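Local coordinates for protein pks18 (Mycobacterium tuberculosis, PDB 1TED) that probably builds tri- and tetraketide alpha-pyrones by extending medium- and long-chain aliphatic acyl-CoA starters with malonyl-CoA, at residues R123-L128 with A230-A235; T186-V189 with A194-A197. One frame throughout, in Å; residues are numbered along the deposited sequence.

Interaction 1 (R123-L128 with A230-A235); sequences RALAGL and ALVIGA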
# COMPACT_ATOMS: atom_id res chain seq x y z
N ARG A 123 -3.31 -13.24 -18.63
CA ARG A 123 -4.35 -12.96 -19.61
C ARG A 123 -4.30 -11.51 -20.08
O ARG A 123 -4.58 -11.23 -21.25
CB ARG A 123 -5.75 -13.24 -19.06
CG ARG A 123 -5.98 -14.62 -18.48
CD ARG A 123 -7.44 -14.80 -18.05
NE ARG A 123 -7.61 -16.01 -17.27
CZ ARG A 123 -8.76 -16.65 -17.10
NH1 ARG A 123 -9.88 -16.19 -17.65
NH2 ARG A 123 -8.80 -17.77 -16.39
N ALA A 124 -3.94 -10.60 -19.18
CA ALA A 124 -3.86 -9.17 -19.51
C ALA A 124 -2.68 -8.84 -20.42
O ALA A 124 -2.75 -7.92 -21.23
CB ALA A 124 -3.78 -8.34 -18.23
N LEU A 125 -1.61 -9.61 -20.29
CA LEU A 125 -0.42 -9.40 -21.11
C LEU A 125 -0.46 -10.18 -22.42
O LEU A 125 0.16 -9.78 -23.41
CB LEU A 125 0.83 -9.78 -20.31
CG LEU A 125 1.21 -8.86 -19.14
CD1 LEU A 125 2.06 -9.62 -18.14
CD2 LEU A 125 1.94 -7.61 -19.66
N ALA A 126 -1.21 -11.28 -22.42
CA ALA A 126 -1.35 -12.20 -23.56
C ALA A 126 -1.35 -11.63 -24.98
O ALA A 126 -0.64 -12.14 -25.84
CB ALA A 126 -2.58 -13.07 -23.36
N GLY A 127 -2.13 -10.59 -25.25
CA GLY A 127 -2.14 -10.05 -26.60
C GLY A 127 -1.08 -9.00 -26.93
O GLY A 127 -0.87 -8.70 -28.11
N LEU A 128 -0.42 -8.43 -25.92
CA LEU A 128 0.59 -7.39 -26.15
C LEU A 128 1.97 -7.92 -26.54
O LEU A 128 2.36 -9.02 -26.14
CB LEU A 128 0.75 -6.48 -24.92
CG LEU A 128 -0.37 -5.54 -24.46
CD1 LEU A 128 -1.12 -4.99 -25.66
CD2 LEU A 128 -1.30 -6.26 -23.52
N ALA A 230 -6.71 -7.37 -13.69
CA ALA A 230 -5.41 -6.79 -13.95
C ALA A 230 -5.48 -5.82 -15.12
O ALA A 230 -6.30 -5.99 -16.02
CB ALA A 230 -4.38 -7.90 -14.24
N LEU A 231 -4.62 -4.81 -15.10
CA LEU A 231 -4.56 -3.82 -16.17
C LEU A 231 -3.11 -3.67 -16.58
O LEU A 231 -2.21 -3.78 -15.75
CB LEU A 231 -5.06 -2.46 -15.68
CG LEU A 231 -6.44 -2.34 -15.05
CD1 LEU A 231 -6.58 -0.93 -14.48
CD2 LEU A 231 -7.52 -2.63 -16.08
N VAL A 232 -2.87 -3.43 -17.87
CA VAL A 232 -1.52 -3.20 -18.35
C VAL A 232 -1.57 -1.77 -18.88
O VAL A 232 -2.31 -1.47 -19.81
CB VAL A 232 -1.13 -4.17 -19.49
CG1 VAL A 232 0.29 -3.84 -19.98
CG2 VAL A 232 -1.19 -5.60 -18.99
N ILE A 233 -0.79 -0.89 -18.25
CA ILE A 233 -0.75 0.52 -18.60
C ILE A 233 0.50 0.92 -19.38
O ILE A 233 1.59 0.39 -19.17
CB ILE A 233 -0.82 1.39 -17.31
CG1 ILE A 233 -1.88 0.82 -16.36
CG2 ILE A 233 -1.12 2.83 -17.65
CD1 ILE A 233 -3.27 0.66 -16.97
N GLY A 234 0.33 1.89 -20.28
CA GLY A 234 1.43 2.39 -21.07
C GLY A 234 1.17 3.84 -21.41
O GLY A 234 0.03 4.30 -21.36
N ALA A 235 2.23 4.57 -21.75
CA ALA A 235 2.11 5.98 -22.12
C ALA A 235 1.89 6.03 -23.62
O ALA A 235 2.39 5.18 -24.35
CB ALA A 235 3.38 6.74 -21.74
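Ala124 and Ala230 mark the closest backbone approach, their CA atoms 6.2 Å apart where the last turn of helix 102-125 lies against strand 226-236. The separation is small because both positions carry only a methyl group: CB of Ala124 points at the strand and meets CB of Ala230 at 4.1 Å. Two residues on, on the same face of the strand, Val232 does most of the touching with its CG2 methyl. Val232 CG2 reaches CB of Ala124 at 3.8 Å and also lies 3.6 Å from the carbonyl O of Ala124, a van der Waals contact with the backbone at the helix end. Leu125 comes in from the flank. With CG beside the backbone N (chi1 -70°), its side chain crosses that of Val232 at about a right angle, and CD2 of Leu125 settles 3.8 Å from Val232 CG2. Val232 CG1, anti to the backbone N (chi1 178°), is a little further off, 4.1 Å from Leu125 CD2.

This is helix-on-sheet packing in the N-terminal half of a thiolase fold. Strand 226-236 runs between strands 32-41 and 196-204, antiparallel to both, and its residues alternate. Ala230 and Val232 face helix 102-125, while Leu231 and Ile233 turn to the other side of the sheet and pack on Leu182 of helix 177-191. Ala124 also touches Ala39 of strand 32-41, so the helix end spans two adjacent strands.

The helix ends in a type I turn from Leu125 to Leu128, closed by a 2.9 Å hydrogen bond from Leu128 N to Leu125 O, and the CB of Leu128 points back toward the strand. Arg123 NH2 forms a salt bridge with Asp119, one turn earlier in the helix.

Interaction 2 (T186-V189 with A194-A197); sequences TNYV and AMKA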
# COMPACT_ATOMS: atom_id res chain seq x y z
N THR A 186 -0.25 5.24 -13.68
CA THR A 186 -0.40 6.38 -14.57
C THR A 186 0.77 7.35 -14.46
O THR A 186 1.30 7.79 -15.48
CB THR A 186 -1.72 7.12 -14.27
OG1 THR A 186 -2.80 6.40 -14.88
CG2 THR A 186 -1.69 8.52 -14.82
N ASN A 187 1.16 7.69 -13.23
CA ASN A 187 2.27 8.60 -13.03
C ASN A 187 3.58 7.96 -13.52
O ASN A 187 4.37 8.61 -14.20
CB ASN A 187 2.41 8.98 -11.55
CG ASN A 187 1.15 9.65 -10.99
OD1 ASN A 187 0.46 10.41 -11.68
ND2 ASN A 187 0.86 9.39 -9.73
N TYR A 188 3.78 6.69 -13.18
CA TYR A 188 4.99 5.98 -13.58
C TYR A 188 5.20 5.99 -15.08
O TYR A 188 6.25 6.38 -15.58
CB TYR A 188 4.93 4.52 -13.09
CG TYR A 188 6.08 3.69 -13.61
CD1 TYR A 188 7.34 3.74 -13.01
CD2 TYR A 188 5.93 2.90 -14.75
CE1 TYR A 188 8.42 3.02 -13.53
CE2 TYR A 188 7.00 2.18 -15.28
CZ TYR A 188 8.24 2.25 -14.67
OH TYR A 188 9.28 1.54 -15.21
N VAL A 189 4.17 5.56 -15.80
CA VAL A 189 4.20 5.47 -17.24
C VAL A 189 4.40 6.81 -17.94
O VAL A 189 5.11 6.90 -18.95
CB VAL A 189 2.91 4.75 -17.72
CG1 VAL A 189 2.38 5.36 -18.97
CG2 VAL A 189 3.20 3.26 -17.91
N ALA A 194 8.75 4.95 -21.97
CA ALA A 194 9.12 3.72 -22.66
C ALA A 194 8.71 2.46 -21.92
O ALA A 194 8.84 1.36 -22.44
CB ALA A 194 10.63 3.70 -22.91
N MET A 195 8.19 2.60 -20.71
CA MET A 195 7.83 1.43 -19.93
C MET A 195 6.34 1.19 -19.78
O MET A 195 5.51 2.03 -20.15
CB MET A 195 8.48 1.55 -18.56
CG MET A 195 9.97 1.90 -18.65
SD MET A 195 10.95 0.55 -19.34
CE MET A 195 11.18 -0.46 -17.85
N LYS A 196 6.00 0.03 -19.23
CA LYS A 196 4.61 -0.33 -18.99
C LYS A 196 4.48 -0.69 -17.53
O LYS A 196 5.48 -1.00 -16.85
CB LYS A 196 4.20 -1.54 -19.83
CG LYS A 196 4.58 -1.44 -21.29
CD LYS A 196 3.90 -0.28 -21.98
CE LYS A 196 4.54 -0.04 -23.34
NZ LYS A 196 3.94 1.14 -24.01
N ALA A 197 3.25 -0.66 -17.04
CA ALA A 197 2.99 -0.99 -15.65
C ALA A 197 1.88 -2.02 -15.61
O ALA A 197 0.96 -2.00 -16.44
CB ALA A 197 2.57 0.26 -14.89
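Tyr188 meets Met195 with the hydroxyl end of its ring: OH of Tyr188 lies 3.4 Å from Met195 CB and 3.5 Å from Met195 CG. Ring carbon CE2 of Tyr188 is 3.7 Å from the same CB. Met195 approaches the ring obliquely, then bends at both chi2 and chi3, which brings its terminal CE back to 3.8 Å from Tyr188 OH. The CE2-CD2 side of the ring continues along the strand, with Tyr188 CE2 3.9 Å from the carbonyl O of Lys196 and Tyr188 CD2 4.3 Å from Ala197 CB. Tyr188 reaches this far because its CG stands anti to the backbone N (chi1 173°). Val189 lies alongside, its CG2 near the backbone of Met195 and Lys196, but its chi1 of 141° is far from staggered, so the exact placing of its methyls is doubtful.

The two segments belong to a beta-alpha-beta crossover of the thiolase fold. Strand 166-171, helix 177-191 and strand 196-204 follow one another in the chain, and the two strands run parallel with strand 135-142 between them. The contact sits where the helix turns into the second strand, at the opposite end of the helix from Cys175, the probable nucleophile.

Leu137 of the middle strand touches both Tyr188 and Ala197, and Lys196 is tied to the start of that strand by backbone bonds with Glu134 and Gly136. Tyr188 also meets the ring of His192 of its own chain, the planes at about 45°, and Asn187 of the second subunit packs on it.

Overall arrangement
Both interactions set a helix against strands of the N-terminal half of the fold, on the two sides of one sheet: helix 102-125 in interaction 1, helix 177-191 in interaction 2. Their strands, 226-236 and 196-204, are neighbours, joined by a probable hydrogen bond from Ile233 N to Ala197 O of 2.7 Å. The centres lie about 12 Å apart. Each contact is mostly buried and relies on apolar packing, yet the chemistry differs. Interaction 1 joins parts distant in sequence through methyl groups of alanine, valine and leucine, whereas interaction 2 links a helix to the strand directly after it through an aromatic ring, a methionine and backbone carbonyls, and it reaches the second subunit.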